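Local coordinates for protein putative aspartyl-tRNA synthetase (Leishmania major, PDB 6OD8) that probably charges tRNA(Asp) with L-aspartate at the expense of ATP, as a class II aminoacyl-tRNA synthetase, at residues R179-K191 and T203-L215. Residues are numbered along the deposited sequence; the frame is centred on the assembly and turned at random.
Sequences RTLPFTLEDASRK and TRLNSRWMDLRTL
Met-210 lies against the ring of Phe-183, and its path illustrates how one flexible side chain can join the Phe-183 ring to an aliphatic cluster. Met-210 CB lies 3.7 Å from Phe-183 CZ. Met-210 CG, anti to the backbone N (chi1 -175°), comes closer still, approaching the ring obliquely to 3.3 Å from Phe-183 CE2, the two side chains running past each other in opposite directions. A bend at chi2 (70°) then sends SD away from the ring and carries the terminal methyl on to the leucines, Met-210 CE ending 3.6 Å from Leu-185 CD2 and 3.9 Å from Leu-181 CD1, near the backbone carbonyl of Phe-183. At the ring edge, near its plane, Thr-203 O lies 3.5 Å from Phe-183 CE1.

Beyond this apolar core, Arg-204 closes the contact. Its NH1 and NH2 both donate end-on to Ala-188 O, the NH1 bond being 2.9 Å, while NH1 also bridges to Asp-211 OD1. Asp-211 in turn pairs with Arg-208, a network that probably fixes the rotation of the Arg-204 guanidinium. Gln-355 gives Ala-188 O a further donor.

The contact thus packs helix 185-189 and the loop before it against helices 201-206 and 208-211, which belong to the class II synthetase region. Strand 104-111 meets Leu-185 through Arg-110, helix 215-237 follows directly, and Leu-518 of the second subunit packs on Leu-181 and Pro-182.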
ATOM      1  N   ARG A 179       6.627 -26.680 -25.943  1.00 25.24           N
ATOM      2  CA  ARG A 179       5.946 -27.950 -25.738  1.00 24.56           C
ATOM      3  C   ARG A 179       6.458 -28.685 -24.509  1.00 34.08           C
ATOM      4  O   ARG A 179       5.830 -29.662 -24.087  1.00 34.01           O
ATOM      5  CB  ARG A 179       6.098 -28.846 -26.963  1.00 26.16           C
ATOM      6  CG  ARG A 179       5.690 -28.162 -28.236  1.00 27.11           C
ATOM      7  CD  ARG A 179       5.691 -29.149 -29.416  1.00 27.72           C
ATOM      8  NE  ARG A 179       5.202 -28.493 -30.623  1.00 30.29           N
ATOM      9  CZ  ARG A 179       3.913 -28.398 -30.946  1.00 39.43           C
ATOM     10  NH1 ARG A 179       2.990 -28.929 -30.155  1.00 26.71           N
ATOM     11  NH2 ARG A 179       3.542 -27.781 -32.063  1.00 38.23           N
ATOM     12  N   THR A 180       7.576 -28.233 -23.935  1.00 32.54           N
ATOM     13  CA  THR A 180       8.135 -28.785 -22.706  1.00 31.15           C
ATOM     14  C   THR A 180       7.815 -27.831 -21.554  1.00 29.71           C
ATOM     15  O   THR A 180       8.348 -26.718 -21.495  1.00 36.19           O
ATOM     16  CB  THR A 180       9.637 -28.983 -22.843  1.00 38.88           C
ATOM     17  OG1 THR A 180       9.900 -29.707 -24.050  1.00 42.84           O
ATOM     18  CG2 THR A 180      10.171 -29.757 -21.654  1.00 41.43           C
ATOM     19  N   LEU A 181       6.920 -28.250 -20.676  1.00 25.60           N
ATOM     20  CA  LEU A 181       6.510 -27.460 -19.520  1.00 26.86           C
ATOM     21  C   LEU A 181       7.318 -27.873 -18.297  1.00 29.37           C
ATOM     22  O   LEU A 181       7.735 -29.029 -18.192  1.00 31.35           O
ATOM     23  CB  LEU A 181       5.015 -27.650 -19.232  1.00 27.05           C
ATOM     24  CG  LEU A 181       4.049 -27.190 -20.325  1.00 33.03           C
ATOM     25  CD1 LEU A 181       2.627 -27.507 -19.939  1.00 27.98           C
ATOM     26  CD2 LEU A 181       4.202 -25.699 -20.567  1.00 31.63           C
ATOM     27  N   PRO A 182       7.575 -26.960 -17.353  1.00 25.10           N
ATOM     28  CA  PRO A 182       8.263 -27.377 -16.117  1.00 25.52           C
ATOM     29  C   PRO A 182       7.453 -28.374 -15.308  1.00 24.22           C
ATOM     30  O   PRO A 182       8.026 -29.158 -14.548  1.00 25.47           O
ATOM     31  CB  PRO A 182       8.457 -26.055 -15.359  1.00 28.63           C
ATOM     32  CG  PRO A 182       7.394 -25.148 -15.895  1.00 25.67           C
ATOM     33  CD  PRO A 182       7.210 -25.535 -17.342  1.00 23.52           C
ATOM     34  N   PHE A 183       6.130 -28.330 -15.438  1.00 29.31           N
ATOM     35  CA  PHE A 183       5.170 -29.236 -14.829  1.00 30.72           C
ATOM     36  C   PHE A 183       3.835 -28.890 -15.462  1.00 26.74           C
ATOM     37  O   PHE A 183       3.680 -27.805 -16.024  1.00 29.65           O
ATOM     38  CB  PHE A 183       5.110 -29.091 -13.298  1.00 27.94           C
ATOM     39  CG  PHE A 183       4.994 -27.657 -12.822  1.00 25.22           C
ATOM     40  CD1 PHE A 183       6.113 -26.970 -12.378  1.00 23.89           C
ATOM     41  CD2 PHE A 183       3.769 -27.005 -12.817  1.00 26.58           C
ATOM     42  CE1 PHE A 183       6.017 -25.653 -11.949  1.00 22.39           C
ATOM     43  CE2 PHE A 183       3.658 -25.681 -12.386  1.00 29.61           C
ATOM     44  CZ  PHE A 183       4.785 -25.008 -11.947  1.00 25.87           C
ATOM     45  N   THR A 184       2.873 -29.808 -15.361  1.00 24.87           N
ATOM     46  CA  THR A 184       1.554 -29.541 -15.928  1.00 23.16           C
ATOM     47  C   THR A 184       0.653 -28.847 -14.911  1.00 24.38           C
ATOM     48  O   THR A 184       0.832 -28.967 -13.690  1.00 26.45           O
ATOM     49  CB  THR A 184       0.868 -30.830 -16.393  1.00 24.39           C
ATOM     50  OG1 THR A 184       0.609 -31.661 -15.246  1.00 27.19           O
ATOM     51  CG2 THR A 184       1.747 -31.588 -17.371  1.00 33.35           C
ATOM     52  N   LEU A 185      -0.345 -28.127 -15.435  1.00 21.65           N
ATOM     53  CA  LEU A 185      -1.337 -27.501 -14.565  1.00 30.37           C
ATOM     54  C   LEU A 185      -2.104 -28.555 -13.790  1.00 27.91           C
ATOM     55  O   LEU A 185      -2.386 -28.395 -12.592  1.00 25.10           O
ATOM     56  CB  LEU A 185      -2.292 -26.645 -15.400  1.00 27.59           C
ATOM     57  CG  LEU A 185      -1.769 -25.274 -15.813  1.00 36.54           C
ATOM     58  CD1 LEU A 185      -2.943 -24.399 -16.196  1.00 37.97           C
ATOM     59  CD2 LEU A 185      -0.950 -24.624 -14.696  1.00 36.17           C
ATOM     60  N   GLU A 186      -2.424 -29.660 -14.464  1.00 25.32           N
ATOM     61  CA  GLU A 186      -3.087 -30.787 -13.820  1.00 28.93           C
ATOM     62  C   GLU A 186      -2.328 -31.249 -12.588  1.00 30.73           C
ATOM     63  O   GLU A 186      -2.908 -31.408 -11.512  1.00 33.07           O
ATOM     64  CB  GLU A 186      -3.229 -31.929 -14.825  1.00 32.28           C
ATOM     65  CG  GLU A 186      -4.166 -31.606 -16.007  1.00 37.55           C
ATOM     66  CD  GLU A 186      -3.585 -30.651 -17.071  1.00 45.70           C
ATOM     67  OE1 GLU A 186      -2.359 -30.380 -17.087  1.00 41.59           O
ATOM     68  OE2 GLU A 186      -4.378 -30.177 -17.915  1.00 47.54           O
ATOM     69  N   ASP A 187      -1.026 -31.491 -12.734  1.00 29.72           N
ATOM     70  CA  ASP A 187      -0.245 -31.988 -11.610  1.00 26.95           C
ATOM     71  C   ASP A 187      -0.119 -30.927 -10.520  1.00 26.51           C
ATOM     72  O   ASP A 187      -0.222 -31.238  -9.326  1.00 31.25           O
ATOM     73  CB  ASP A 187       1.134 -32.434 -12.082  1.00 29.73           C
ATOM     74  CG  ASP A 187       1.092 -33.710 -12.910  1.00 42.15           C
ATOM     75  OD1 ASP A 187       0.016 -34.336 -13.042  1.00 42.15           O
ATOM     76  OD2 ASP A 187       2.155 -34.076 -13.439  1.00 41.90           O
ATOM     77  N   ALA A 188       0.091 -29.670 -10.917  1.00 26.62           N
ATOM     78  CA  ALA A 188       0.239 -28.586  -9.951  1.00 30.02           C
ATOM     79  C   ALA A 188      -1.056 -28.298  -9.200  1.00 30.89           C
ATOM     80  O   ALA A 188      -1.004 -27.690  -8.125  1.00 30.29           O
ATOM     81  CB  ALA A 188       0.737 -27.321 -10.653  1.00 22.59           C
ATOM     82  N   SER A 189      -2.203 -28.755  -9.725  1.00 24.62           N
ATOM     83  CA  SER A 189      -3.514 -28.528  -9.129  1.00 26.91           C
ATOM     84  C   SER A 189      -3.997 -29.686  -8.271  1.00 28.61           C
ATOM     85  O   SER A 189      -5.031 -29.555  -7.604  1.00 32.52           O
ATOM     86  CB  SER A 189      -4.556 -28.267 -10.220  1.00 25.95           C
ATOM     87  OG  SER A 189      -4.294 -27.039 -10.873  1.00 22.92           O
ATOM     88  N   ARG A 190      -3.287 -30.807  -8.281  1.00 27.09           N
ATOM     89  CA  ARG A 190      -3.765 -32.015  -7.624  1.00 29.47           C
ATOM     90  C   ARG A 190      -3.662 -31.883  -6.104  1.00 35.91           C
ATOM     91  O   ARG A 190      -2.671 -31.368  -5.577  1.00 35.42           O
ATOM     92  CB  ARG A 190      -2.961 -33.213  -8.132  1.00 34.90           C
ATOM     93  CG  ARG A 190      -3.369 -34.549  -7.534  1.00 41.48           C
ATOM     94  CD  ARG A 190      -2.792 -35.714  -8.312  1.00 45.76           C
ATOM     95  NE  ARG A 190      -3.458 -35.879  -9.598  1.00 49.73           N
ATOM     96  CZ  ARG A 190      -2.901 -35.596 -10.770  1.00 41.06           C
ATOM     97  NH1 ARG A 190      -1.654 -35.155 -10.822  1.00 35.92           N
ATOM     98  NH2 ARG A 190      -3.590 -35.768 -11.882  1.00 39.11           N
ATOM     99  N   LYS A 191      -4.711 -32.331  -5.402  1.00 37.68           N
ATOM    100  CA  LYS A 191      -4.692 -32.377  -3.939  1.00 38.04           C
ATOM    101  C   LYS A 191      -3.608 -33.330  -3.457  1.00 38.18           C
ATOM    102  O   LYS A 191      -3.391 -34.391  -4.051  1.00 38.45           O
ATOM    103  CB  LYS A 191      -6.047 -32.840  -3.389  1.00 43.21           C
ATOM    104  CG  LYS A 191      -7.248 -31.993  -3.788  1.00 47.25           C
ATOM    105  CD  LYS A 191      -8.556 -32.639  -3.336  1.00 48.85           C
ATOM    106  CE  LYS A 191      -8.642 -32.725  -1.827  1.00 51.12           C
ATOM    107  NZ  LYS A 191      -9.853 -33.483  -1.382  1.00 54.72           N
ATOM    108  N   THR A 203       9.961 -26.764  -6.988  1.00 23.62           N
ATOM    109  CA  THR A 203       9.705 -26.734  -8.426  1.00 26.36           C
ATOM    110  C   THR A 203       8.607 -25.730  -8.760  1.00 24.31           C
ATOM    111  O   THR A 203       8.695 -24.994  -9.750  1.00 24.61           O
ATOM    112  CB  THR A 203       9.330 -28.136  -8.902  1.00 30.09           C
ATOM    113  OG1 THR A 203      10.369 -29.040  -8.520  1.00 31.38           O
ATOM    114  CG2 THR A 203       9.162 -28.166 -10.419  1.00 32.41           C
ATOM    115  N   ARG A 204       7.582 -25.676  -7.914  1.00 22.50           N
ATOM    116  CA  ARG A 204       6.515 -24.688  -8.033  1.00 23.88           C
ATOM    117  C   ARG A 204       7.063 -23.265  -8.041  1.00 27.49           C
ATOM    118  O   ARG A 204       6.701 -22.446  -8.892  1.00 25.65           O
ATOM    119  CB  ARG A 204       5.569 -24.870  -6.857  1.00 27.21           C
ATOM    120  CG  ARG A 204       4.126 -24.863  -7.151  1.00 39.52           C
ATOM    121  CD  ARG A 204       3.364 -25.052  -5.848  1.00 36.39           C
ATOM    122  NE  ARG A 204       2.841 -26.406  -5.713  1.00 32.15           N
ATOM    123  CZ  ARG A 204       1.707 -26.799  -6.283  1.00 33.68           C
ATOM    124  NH1 ARG A 204       1.011 -25.932  -7.015  1.00 30.68           N
ATOM    125  NH2 ARG A 204       1.264 -28.035  -6.126  1.00 31.95           N
ATOM    126  N   LEU A 205       7.922 -22.943  -7.073  1.00 22.05           N
ATOM    127  CA  LEU A 205       8.375 -21.563  -6.942  1.00 18.11           C
ATOM    128  C   LEU A 205       9.407 -21.222  -8.002  1.00 24.12           C
ATOM    129  O   LEU A 205       9.526 -20.054  -8.387  1.00 25.30           O
ATOM    130  CB  LEU A 205       8.941 -21.315  -5.537  1.00 20.72           C
ATOM    131  CG  LEU A 205       7.966 -21.619  -4.397  1.00 19.51           C
ATOM    132  CD1 LEU A 205       8.636 -21.531  -2.986  1.00 19.16           C
ATOM    133  CD2 LEU A 205       6.725 -20.737  -4.474  1.00 20.38           C
ATOM    134  N   ASN A 206      10.132 -22.225  -8.502  1.00 20.46           N
ATOM    135  CA  ASN A 206      11.144 -21.983  -9.523  1.00 25.46           C
ATOM    136  C   ASN A 206      10.541 -21.547 -10.853  1.00 29.18           C
ATOM    137  O   ASN A 206      11.247 -20.923 -11.645  1.00 24.60           O
ATOM    138  CB  ASN A 206      11.992 -23.236  -9.745  1.00 27.01           C
ATOM    139  CG  ASN A 206      12.932 -23.508  -8.596  1.00 31.56           C
ATOM    140  OD1 ASN A 206      13.172 -22.635  -7.763  1.00 29.76           O
ATOM    141  ND2 ASN A 206      13.467 -24.721  -8.538  1.00 25.30           N
ATOM    142  N   SER A 207       9.276 -21.902 -11.121  1.00 31.71           N
ATOM    143  CA  SER A 207       8.512 -21.426 -12.289  1.00 29.91           C
ATOM    144  C   SER A 207       7.153 -20.904 -11.815  1.00 25.40           C
ATOM    145  O   SER A 207       6.089 -21.399 -12.195  1.00 22.04           O
ATOM    146  CB  SER A 207       8.302 -22.515 -13.337  1.00 30.07           C
ATOM    147  OG  SER A 207       9.524 -23.099 -13.738  1.00 26.51           O
ATOM    148  N   ARG A 208       7.208 -19.866 -10.978  1.00 18.44           N
ATOM    149  CA  ARG A 208       6.015 -19.360 -10.320  1.00 18.60           C
ATOM    150  C   ARG A 208       4.974 -18.873 -11.318  1.00 23.00           C
ATOM    151  O   ARG A 208       3.771 -18.948 -11.033  1.00 18.23           O
ATOM    152  CB  ARG A 208       6.402 -18.235  -9.350  1.00 23.73           C
ATOM    153  CG  ARG A 208       5.244 -17.613  -8.637  1.00 31.13           C
ATOM    154  CD  ARG A 208       4.509 -18.641  -7.796  1.00 31.26           C
ATOM    155  NE  ARG A 208       4.454 -18.211  -6.408  1.00 30.28           N
ATOM    156  CZ  ARG A 208       3.801 -18.853  -5.449  1.00 26.90           C
ATOM    157  NH1 ARG A 208       3.125 -19.953  -5.735  1.00 25.18           N
ATOM    158  NH2 ARG A 208       3.815 -18.383  -4.207  1.00 27.69           N
ATOM    159  N   TRP A 209       5.411 -18.386 -12.489  1.00 19.27           N
ATOM    160  CA  TRP A 209       4.464 -17.917 -13.501  1.00 22.07           C
ATOM    161  C   TRP A 209       3.575 -19.044 -13.997  1.00 19.47           C
ATOM    162  O   TRP A 209       2.422 -18.803 -14.382  1.00 21.68           O
ATOM    163  CB  TRP A 209       5.206 -17.272 -14.676  1.00 18.82           C
ATOM    164  CG  TRP A 209       6.379 -18.084 -15.171  1.00 17.72           C
ATOM    165  CD1 TRP A 209       6.386 -19.005 -16.185  1.00 17.56           C
ATOM    166  CD2 TRP A 209       7.713 -18.042 -14.657  1.00 18.55           C
ATOM    167  NE1 TRP A 209       7.646 -19.532 -16.332  1.00 20.34           N
ATOM    168  CE2 TRP A 209       8.475 -18.968 -15.395  1.00 21.75           C
ATOM    169  CE3 TRP A 209       8.332 -17.323 -13.623  1.00 22.05           C
ATOM    170  CZ2 TRP A 209       9.840 -19.188 -15.143  1.00 24.47           C
ATOM    171  CZ3 TRP A 209       9.687 -17.545 -13.376  1.00 24.30           C
ATOM    172  CH2 TRP A 209      10.422 -18.466 -14.136  1.00 27.08           C
ATOM    173  N   MET A 210       4.083 -20.276 -14.009  1.00 16.51           N
ATOM    174  CA  MET A 210       3.223 -21.407 -14.338  1.00 17.81           C
ATOM    175  C   MET A 210       2.278 -21.728 -13.180  1.00 21.98           C
ATOM    176  O   MET A 210       1.068 -21.934 -13.375  1.00 21.38           O
ATOM    177  CB  MET A 210       4.091 -22.625 -14.688  1.00 19.77           C
ATOM    178  CG  MET A 210       3.340 -23.830 -15.157  1.00 24.59           C
ATOM    179  SD  MET A 210       2.610 -23.571 -16.809  1.00 26.42           S
ATOM    180  CE  MET A 210       1.735 -25.123 -16.977  1.00 27.00           C
ATOM    181  N   ASP A 211       2.829 -21.807 -11.969  1.00 18.18           N
ATOM    182  CA  ASP A 211       2.030 -22.144 -10.788  1.00 19.81           C
ATOM    183  C   ASP A 211       0.865 -21.184 -10.596  1.00 18.35           C
ATOM    184  O   ASP A 211      -0.235 -21.599 -10.203  1.00 19.27           O
ATOM    185  CB  ASP A 211       2.896 -22.128  -9.531  1.00 23.63           C
ATOM    186  CG  ASP A 211       2.051 -22.274  -8.261  1.00 28.35           C
ATOM    187  OD1 ASP A 211       1.599 -23.399  -7.981  1.00 30.96           O
ATOM    188  OD2 ASP A 211       1.766 -21.252  -7.609  1.00 30.62           O
ATOM    189  N   LEU A 212       1.089 -19.887 -10.837  1.00 17.43           N
ATOM    190  CA  LEU A 212       0.041 -18.919 -10.560  1.00 17.98           C
ATOM    191  C   LEU A 212      -1.192 -19.152 -11.422  1.00 22.28           C
ATOM    192  O   LEU A 212      -2.258 -18.626 -11.101  1.00 17.17           O
ATOM    193  CB  LEU A 212       0.561 -17.483 -10.768  1.00 21.28           C
ATOM    194  CG  LEU A 212       1.582 -16.939  -9.758  1.00 32.14           C
ATOM    195  CD1 LEU A 212       2.224 -15.629 -10.250  1.00 29.43           C
ATOM    196  CD2 LEU A 212       0.928 -16.732  -8.380  1.00 32.37           C
ATOM    197  N   ARG A 213      -1.063 -19.893 -12.527  1.00 18.60           N
ATOM    198  CA  ARG A 213      -2.191 -20.142 -13.414  1.00 18.36           C
ATOM    199  C   ARG A 213      -3.194 -21.137 -12.834  1.00 26.24           C
ATOM    200  O   ARG A 213      -4.297 -21.248 -13.372  1.00 21.89           O
ATOM    201  CB  ARG A 213      -1.683 -20.650 -14.775  1.00 19.36           C
ATOM    202  CG  ARG A 213      -0.673 -19.707 -15.427  1.00 20.58           C
ATOM    203  CD  ARG A 213      -0.041 -20.323 -16.695  1.00 20.08           C
ATOM    204  NE  ARG A 213       1.149 -19.547 -17.055  1.00 20.65           N
ATOM    205  CZ  ARG A 213       1.882 -19.736 -18.141  1.00 25.46           C
ATOM    206  NH1 ARG A 213       1.568 -20.690 -19.019  1.00 18.15           N
ATOM    207  NH2 ARG A 213       2.928 -18.956 -18.347  1.00 19.31           N
ATOM    208  N   THR A 214      -2.835 -21.874 -11.781  1.00 18.71           N
ATOM    209  CA  THR A 214      -3.760 -22.821 -11.179  1.00 21.55           C
ATOM    210  C   THR A 214      -4.868 -22.080 -10.437  1.00 20.45           C
ATOM    211  O   THR A 214      -4.720 -20.921 -10.048  1.00 21.63           O
ATOM    212  CB  THR A 214      -3.039 -23.780 -10.209  1.00 18.83           C
ATOM    213  OG1 THR A 214      -2.540 -23.038  -9.099  1.00 22.59           O
ATOM    214  CG2 THR A 214      -1.873 -24.502 -10.903  1.00 20.59           C
ATOM    215  N   LEU A 215      -6.008 -22.763 -10.274  1.00 19.20           N
ATOM    216  CA  LEU A 215      -7.153 -22.138  -9.611  1.00 18.11           C
ATOM    217  C   LEU A 215      -6.792 -21.678  -8.213  1.00 20.57           C
ATOM    218  O   LEU A 215      -7.051 -20.528  -7.841  1.00 18.66           O
ATOM    219  CB  LEU A 215      -8.338 -23.117  -9.540  1.00 19.40           C
ATOM    220  CG  LEU A 215      -9.042 -23.473 -10.843  1.00 29.34           C
ATOM    221  CD1 LEU A 215     -10.088 -24.570 -10.575  1.00 29.22           C
ATOM    222  CD2 LEU A 215      -9.695 -22.251 -11.396  1.00 32.82           C
TER
HETATM  223  O   HOH W   1      -6.179 -25.443 -11.255  1.00 22.81           O